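Hypothetical protein (Bacteroides uniformis, PDB 4QE0) is of unknown function; it belongs to the DUF5043 family and folds around an antiparallel beta sheet flanked by helices. Local coordinates at residues E104-M109 with N122-T127; T108-P113 with L161-L166. All coordinates share one frame; numbering follows the deposited sequence. Where two conformers were deposited one is given.

Contact 1: E104-M109 with N122-T127; sequences ELMITM and NFNFFT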
loop_
_atom_site.group_PDB
_atom_site.type_symbol
_atom_site.label_atom_id
_atom_site.label_comp_id
_atom_site.label_asym_id
_atom_site.label_seq_id
_atom_site.Cartn_x
_atom_site.Cartn_y
_atom_site.Cartn_z
ATOM N N GLU A 104 -2.411 -6.635 17.946
ATOM C CA GLU A 104 -2.913 -6.652 16.567
ATOM C C GLU A 104 -4.303 -6.027 16.417
ATOM O O GLU A 104 -5.121 -6.092 17.322
ATOM C CB GLU A 104 -2.920 -8.080 16.056
ATOM C CG GLU A 104 -1.525 -8.669 16.032
ATOM C CD GLU A 104 -1.523 -10.041 15.440
ATOM O OE1 GLU A 104 -2.386 -10.843 15.852
ATOM O OE2 GLU A 104 -0.675 -10.300 14.562
ATOM N N LEU A 105 -4.521 -5.405 15.268
ATOM C CA LEU A 105 -5.761 -4.793 14.829
ATOM C C LEU A 105 -6.545 -5.843 14.041
ATOM O O LEU A 105 -5.935 -6.616 13.321
ATOM C CB LEU A 105 -5.412 -3.627 13.881
ATOM C CG LEU A 105 -6.515 -2.875 13.147
ATOM C CD1 LEU A 105 -7.418 -2.201 14.143
ATOM C CD2 LEU A 105 -5.937 -1.842 12.187
HETATM N N MSE A 106 -7.875 -5.857 14.133
HETATM C CA MSE A 106 -8.685 -6.643 13.213
HETATM C C MSE A 106 -9.201 -5.754 12.124
HETATM O O MSE A 106 -9.769 -4.700 12.386
HETATM C CB MSE A 106 -9.871 -7.348 13.878
HETATM C CG MSE A 106 -10.548 -8.204 12.815
HETATM SE SE MSE A 106 -11.549 -9.651 13.653
HETATM C CE MSE A 106 -13.350 -8.837 13.596
ATOM N N ILE A 107 -8.974 -6.161 10.882
ATOM C CA ILE A 107 -9.485 -5.470 9.709
ATOM C C ILE A 107 -10.426 -6.415 9.004
ATOM O O ILE A 107 -10.116 -7.602 8.845
ATOM C CB ILE A 107 -8.359 -5.051 8.708
ATOM C CG1 ILE A 107 -7.237 -4.299 9.424
ATOM C CG2 ILE A 107 -8.913 -4.195 7.574
ATOM C CD1 ILE A 107 -6.088 -5.182 9.849
ATOM N N THR A 108 -11.559 -5.888 8.535
ATOM C CA THR A 108 -12.517 -6.671 7.773
ATOM C C THR A 108 -12.835 -5.974 6.450
ATOM O O THR A 108 -13.188 -4.791 6.441
ATOM C CB THR A 108 -13.808 -6.904 8.601
ATOM O OG1 THR A 108 -13.501 -7.610 9.834
ATOM C CG2 THR A 108 -14.810 -7.697 7.836
HETATM N N MSE A 109 -12.683 -6.710 5.362
HETATM C CA MSE A 109 -13.098 -6.272 4.023
HETATM C C MSE A 109 -14.313 -7.080 3.668
HETATM O O MSE A 109 -14.317 -8.322 3.813
HETATM C CB MSE A 109 -12.024 -6.553 2.969
HETATM C CG MSE A 109 -10.820 -5.668 3.111
HETATM SE SE MSE A 109 -9.530 -6.092 1.622
HETATM C CE MSE A 109 -8.988 -7.924 2.020
ATOM N N ASN A 122 -14.259 -2.386 7.799
ATOM C CA ASN A 122 -14.422 -1.982 9.181
ATOM C C ASN A 122 -13.292 -2.519 10.028
ATOM O O ASN A 122 -12.513 -3.371 9.569
ATOM C CB ASN A 122 -15.805 -2.333 9.724
ATOM C CG ASN A 122 -16.075 -3.819 9.773
ATOM O OD1 ASN A 122 -15.440 -4.536 10.516
ATOM N ND2 ASN A 122 -17.069 -4.268 9.021
ATOM N N PHE A 123 -13.163 -1.962 11.219
ATOM C CA PHE A 123 -12.038 -2.218 12.113
ATOM C C PHE A 123 -12.554 -2.653 13.496
ATOM O O PHE A 123 -13.594 -2.164 13.968
ATOM C CB PHE A 123 -11.187 -0.963 12.242
ATOM C CG PHE A 123 -10.690 -0.428 10.936
ATOM C CD1 PHE A 123 -9.589 -1.003 10.323
ATOM C CD2 PHE A 123 -11.353 0.599 10.275
ATOM C CE1 PHE A 123 -9.147 -0.537 9.088
ATOM C CE2 PHE A 123 -10.900 1.068 9.042
ATOM C CZ PHE A 123 -9.786 0.503 8.458
ATOM N N ASN A 124 -11.817 -3.552 14.151
ATOM C CA ASN A 124 -12.129 -3.951 15.519
ATOM C C ASN A 124 -10.862 -3.930 16.356
ATOM O O ASN A 124 -9.784 -4.313 15.896
ATOM C CB ASN A 124 -12.741 -5.358 15.611
ATOM C CG ASN A 124 -14.121 -5.452 15.007
ATOM O OD1 ASN A 124 -14.286 -6.024 13.950
ATOM N ND2 ASN A 124 -15.115 -4.898 15.675
ATOM N N PHE A 125 -11.005 -3.454 17.590
ATOM C CA PHE A 125 -9.942 -3.481 18.574
ATOM C C PHE A 125 -10.591 -3.193 19.937
ATOM O O PHE A 125 -11.802 -3.032 20.012
ATOM C CB PHE A 125 -8.876 -2.416 18.272
ATOM C CG PHE A 125 -9.445 -1.054 17.969
ATOM C CD1 PHE A 125 -9.732 -0.152 18.996
ATOM C CD2 PHE A 125 -9.673 -0.666 16.648
ATOM C CE1 PHE A 125 -10.265 1.087 18.710
ATOM C CE2 PHE A 125 -10.177 0.584 16.355
ATOM C CZ PHE A 125 -10.471 1.461 17.382
ATOM N N PHE A 126 -9.796 -3.135 20.992
ATOM C CA PHE A 126 -10.333 -2.869 22.338
ATOM C C PHE A 126 -9.901 -1.490 22.807
ATOM O O PHE A 126 -8.849 -1.002 22.408
ATOM C CB PHE A 126 -9.853 -3.943 23.304
ATOM C CG PHE A 126 -10.422 -5.312 23.019
ATOM C CD1 PHE A 126 -9.829 -6.164 22.093
ATOM C CD2 PHE A 126 -11.543 -5.756 23.697
ATOM C CE1 PHE A 126 -10.352 -7.421 21.840
ATOM C CE2 PHE A 126 -12.060 -7.013 23.469
ATOM C CZ PHE A 126 -11.472 -7.849 22.541
ATOM N N THR A 127 -10.692 -0.872 23.684
ATOM C CA THR A 127 -10.398 0.487 24.123
ATOM C C THR A 127 -9.115 0.571 24.941
ATOM O O THR A 127 -8.501 1.638 25.038
ATOM C CB THR A 127 -11.493 1.059 25.014
ATOM O OG1 THR A 127 -11.535 0.299 26.221
ATOM C CG2 THR A 127 -12.828 1.033 24.319
HETATM O O HOH W 1 -12.824 -5.761 11.567
#
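Leu-105 overlaps two phenylalanines of the facing strand. Its CD1 methyl lies 3.7 Å from CD2 of Phe-125, the two side chains running side by side in the same direction, while CD2 meets CD1 of Phe-123. CG stands anti to the backbone N (chi1 174°), and from it CD1 and CD2 reach the two rings. Phe-123 is shared: Ile-107, its non-hydrogen-bonded partner, crosses it with CG2 4.0 Å from CE1, and Tyr-139 meets the same ring from helix 136-143. The backbones are those of a beta hairpin, strands 106-111 and 118-126, set inside a larger antiparallel sheet. Met-106 with Asn-124 and Thr-108 with Asn-122 are the hydrogen-bonded pairs, each joined by two N-H to O=C bonds; that from Asn-124 N to Met-106 O is 2.9 Å long. Between these pairs Met-106 O also takes a CA-H contact from Phe-123. On the face opposite the phenylalanine cluster, the same pairs gather polar groups. There one water is hydrogen-bonded to Thr-108 OG1 at 2.6 Å, to Asn-124 OD1 at 2.8 Å and, at greater length, to Asn-122 OD1. The threonine OG1, anti to the carbonyl carbon (chi1 -60°), is the atom that meets the water. Asn-124 is gripped from both ends of its amide, because ND2 hydrogen-bonds to Val-42 O on the next strand. Alongside it runs selenomethionine Met-106, CB against CB at 3.9 Å, and its terminal methyl nears the asparagine amide.

Contact 2: T108-P113 with L161-L166; sequences TMLLSP and LNYIML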
loop_
_atom_site.group_PDB
_atom_site.type_symbol
_atom_site.label_atom_id
_atom_site.label_comp_id
_atom_site.label_asym_id
_atom_site.label_seq_id
_atom_site.Cartn_x
_atom_site.Cartn_y
_atom_site.Cartn_z
ATOM N N THR A 108 -11.559 -5.888 8.535
ATOM C CA THR A 108 -12.517 -6.671 7.773
ATOM C C THR A 108 -12.835 -5.974 6.450
ATOM O O THR A 108 -13.188 -4.791 6.441
ATOM C CB THR A 108 -13.808 -6.904 8.601
ATOM O OG1 THR A 108 -13.501 -7.610 9.834
ATOM C CG2 THR A 108 -14.810 -7.697 7.836
HETATM N N MSE A 109 -12.683 -6.710 5.362
HETATM C CA MSE A 109 -13.098 -6.272 4.023
HETATM C C MSE A 109 -14.313 -7.080 3.668
HETATM O O MSE A 109 -14.317 -8.322 3.813
HETATM C CB MSE A 109 -12.024 -6.553 2.969
HETATM C CG MSE A 109 -10.820 -5.668 3.111
HETATM SE SE MSE A 109 -9.530 -6.092 1.622
HETATM C CE MSE A 109 -8.988 -7.924 2.020
ATOM N N LEU A 110 -15.366 -6.394 3.225
ATOM C CA LEU A 110 -16.568 -7.062 2.736
ATOM C C LEU A 110 -16.618 -6.894 1.230
ATOM O O LEU A 110 -16.674 -5.767 0.716
ATOM C CB LEU A 110 -17.810 -6.501 3.387
ATOM C CG LEU A 110 -17.791 -6.501 4.927
ATOM C CD1 LEU A 110 -19.130 -6.077 5.493
ATOM C CD2 LEU A 110 -17.402 -7.875 5.452
ATOM N N LEU A 111 -16.589 -8.022 0.529
ATOM C CA LEU A 111 -16.508 -8.035 -0.913
ATOM C C LEU A 111 -17.843 -8.315 -1.587
ATOM O O LEU A 111 -18.660 -9.093 -1.082
ATOM C CB LEU A 111 -15.544 -9.115 -1.381
ATOM C CG LEU A 111 -14.133 -9.208 -0.796
ATOM C CD1 LEU A 111 -13.396 -10.309 -1.533
ATOM C CD2 LEU A 111 -13.376 -7.920 -0.835
ATOM N N SER A 112 -18.016 -7.729 -2.763
ATOM C CA SER A 112 -19.141 -8.042 -3.626
ATOM C C SER A 112 -19.019 -9.466 -4.108
ATOM O O SER A 112 -17.973 -9.872 -4.597
ATOM C CB SER A 112 -19.190 -7.127 -4.852
ATOM O OG SER A 112 -20.065 -7.657 -5.833
ATOM N N PRO A 113 -20.105 -10.231 -4.023
ATOM C CA PRO A 113 -20.053 -11.596 -4.540
ATOM C C PRO A 113 -20.155 -11.649 -6.072
ATOM O O PRO A 113 -19.987 -12.717 -6.666
ATOM C CB PRO A 113 -21.278 -12.240 -3.904
ATOM C CG PRO A 113 -22.232 -11.109 -3.745
ATOM C CD PRO A 113 -21.421 -9.897 -3.450
ATOM N N LEU A 161 -23.236 -15.898 -2.174
ATOM C CA LEU A 161 -23.442 -15.241 -0.879
ATOM C C LEU A 161 -23.932 -13.825 -1.045
ATOM O O LEU A 161 -23.826 -13.247 -2.120
ATOM C CB LEU A 161 -22.151 -15.238 -0.032
ATOM C CG LEU A 161 -21.515 -16.589 0.205
ATOM C CD1 LEU A 161 -20.296 -16.442 1.084
ATOM C CD2 LEU A 161 -22.503 -17.573 0.830
ATOM N N ASN A 162 -24.478 -13.266 0.029
ATOM C CA ASN A 162 -24.822 -11.860 0.050
ATOM C C ASN A 162 -23.568 -11.001 0.029
ATOM O O ASN A 162 -23.534 -10.001 -0.658
ATOM C CB ASN A 162 -25.759 -11.482 1.216
ATOM C CG ASN A 162 -25.218 -11.852 2.585
ATOM O OD1 ASN A 162 -24.405 -12.753 2.742
ATOM N ND2 ASN A 162 -25.714 -11.152 3.610
ATOM N N TYR A 163 -22.543 -11.410 0.776
ATOM C CA TYR A 163 -21.231 -10.767 0.670
ATOM C C TYR A 163 -20.165 -11.741 1.139
ATOM O O TYR A 163 -20.454 -12.756 1.785
ATOM C CB TYR A 163 -21.176 -9.449 1.457
ATOM C CG TYR A 163 -21.255 -9.601 2.957
ATOM C CD1 TYR A 163 -22.494 -9.655 3.616
ATOM C CD2 TYR A 163 -20.094 -9.704 3.725
ATOM C CE1 TYR A 163 -22.559 -9.794 4.993
ATOM C CE2 TYR A 163 -20.152 -9.855 5.102
ATOM C CZ TYR A 163 -21.381 -9.900 5.735
ATOM O OH TYR A 163 -21.412 -10.051 7.104
ATOM N N ILE A 164 -18.929 -11.437 0.781
ATOM C CA ILE A 164 -17.819 -12.265 1.157
ATOM C C ILE A 164 -16.994 -11.527 2.219
ATOM O O ILE A 164 -16.577 -10.406 1.984
ATOM C CB ILE A 164 -16.983 -12.577 -0.072
ATOM C CG1 ILE A 164 -17.778 -13.433 -1.081
ATOM C CG2 ILE A 164 -15.703 -13.296 0.339
ATOM C CD1 ILE A 164 -17.173 -13.498 -2.472
HETATM N N MSE A 165 -16.796 -12.133 3.389
HETATM C CA MSE A 165 -16.079 -11.468 4.475
HETATM C C MSE A 165 -14.670 -11.971 4.637
HETATM O O MSE A 165 -14.442 -13.169 4.846
HETATM C CB MSE A 165 -16.788 -11.708 5.809
HETATM C CG MSE A 165 -16.041 -10.964 6.915
HETATM SE SE MSE A 165 -17.006 -11.255 8.608
HETATM C CE MSE A 165 -16.386 -13.052 9.038
ATOM N N LEU A 166 -13.710 -11.054 4.548
ATOM C CA LEU A 166 -12.306 -11.373 4.773
ATOM C C LEU A 166 -11.826 -10.556 5.947
ATOM O O LEU A 166 -11.602 -9.341 5.818
ATOM C CB LEU A 166 -11.488 -11.082 3.504
ATOM C CG LEU A 166 -11.834 -11.822 2.193
ATOM C CD1 LEU A 166 -10.874 -11.375 1.091
ATOM C CD2 LEU A 166 -11.806 -13.338 2.342
#
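Met-109 with Leu-166 and Leu-111 with Ile-164, the hydrogen-bonded pairs of two antiparallel strands, satisfy each other's backbone N-H and C=O; Leu-110 and Met-165 form the non-hydrogen-bonded pair between them. The bonds are nearly straight: Leu-166 N to Met-109 O is 2.9 Å with 176° at the hydrogen, and Leu-111 N to Ile-164 O is 2.8 Å. Ile-164 O also receives a CA-H contact from Leu-110. Beyond the last bridge Pro-113 has no N-H to give, and its CG sits 3.1 Å from Leu-161 O, a buried carbonyl without a hydrogen-bond partner. The polar side chains look elsewhere: Ser-112 OG to the N atoms of Asn-114 and Thr-115, Asn-162 OD1 to Val-57 N and ND2 to the backbone O of dimethylated Lys-55, Tyr-163 OH to Glu-54 O. Leu-110 CD2 touches both Tyr-163 CE2, 3.4 Å away, and Met-165 CG, which is anti to its backbone N (chi1 -178°) and 3.6 Å from Thr-108 CG2. An alanine in place of Leu-110 keeps CB, but losing CG and both methyls would probably open a gap beside the tyrosine ring and leave Met-165 CG with Thr-108 CG2 as its remaining neighbour across the strands. On the other face Leu-166 CD1 meets Leu-111 CD1 and the Met-109 methyl. Strand 106-111 lies between strand 164-169, outermost in this chain, and strand 118-126, whose Val-118 touches Met-109 and Leu-111.

Three strands, 22-26, 29-36 and 41-45, come first along the chain, and strand 106-111 is where both contacts start. Contact 1 closes the short loop, with 12 residues between its segments, making a hairpin with strand 118-126. Contact 2 closes a longer one of 47 residues, which takes in the whole of the returning hairpin strand and helix 136-143 before strand 164-169 arrives on the other edge of 106-111. The loops cross rather than nest, since contact 2 begins before contact 1 has ended, and Thr-108 and Met-109 belong to both. Strand 118-126 in turn pairs with 41-45, tying the early strands to the late one through a single sheet.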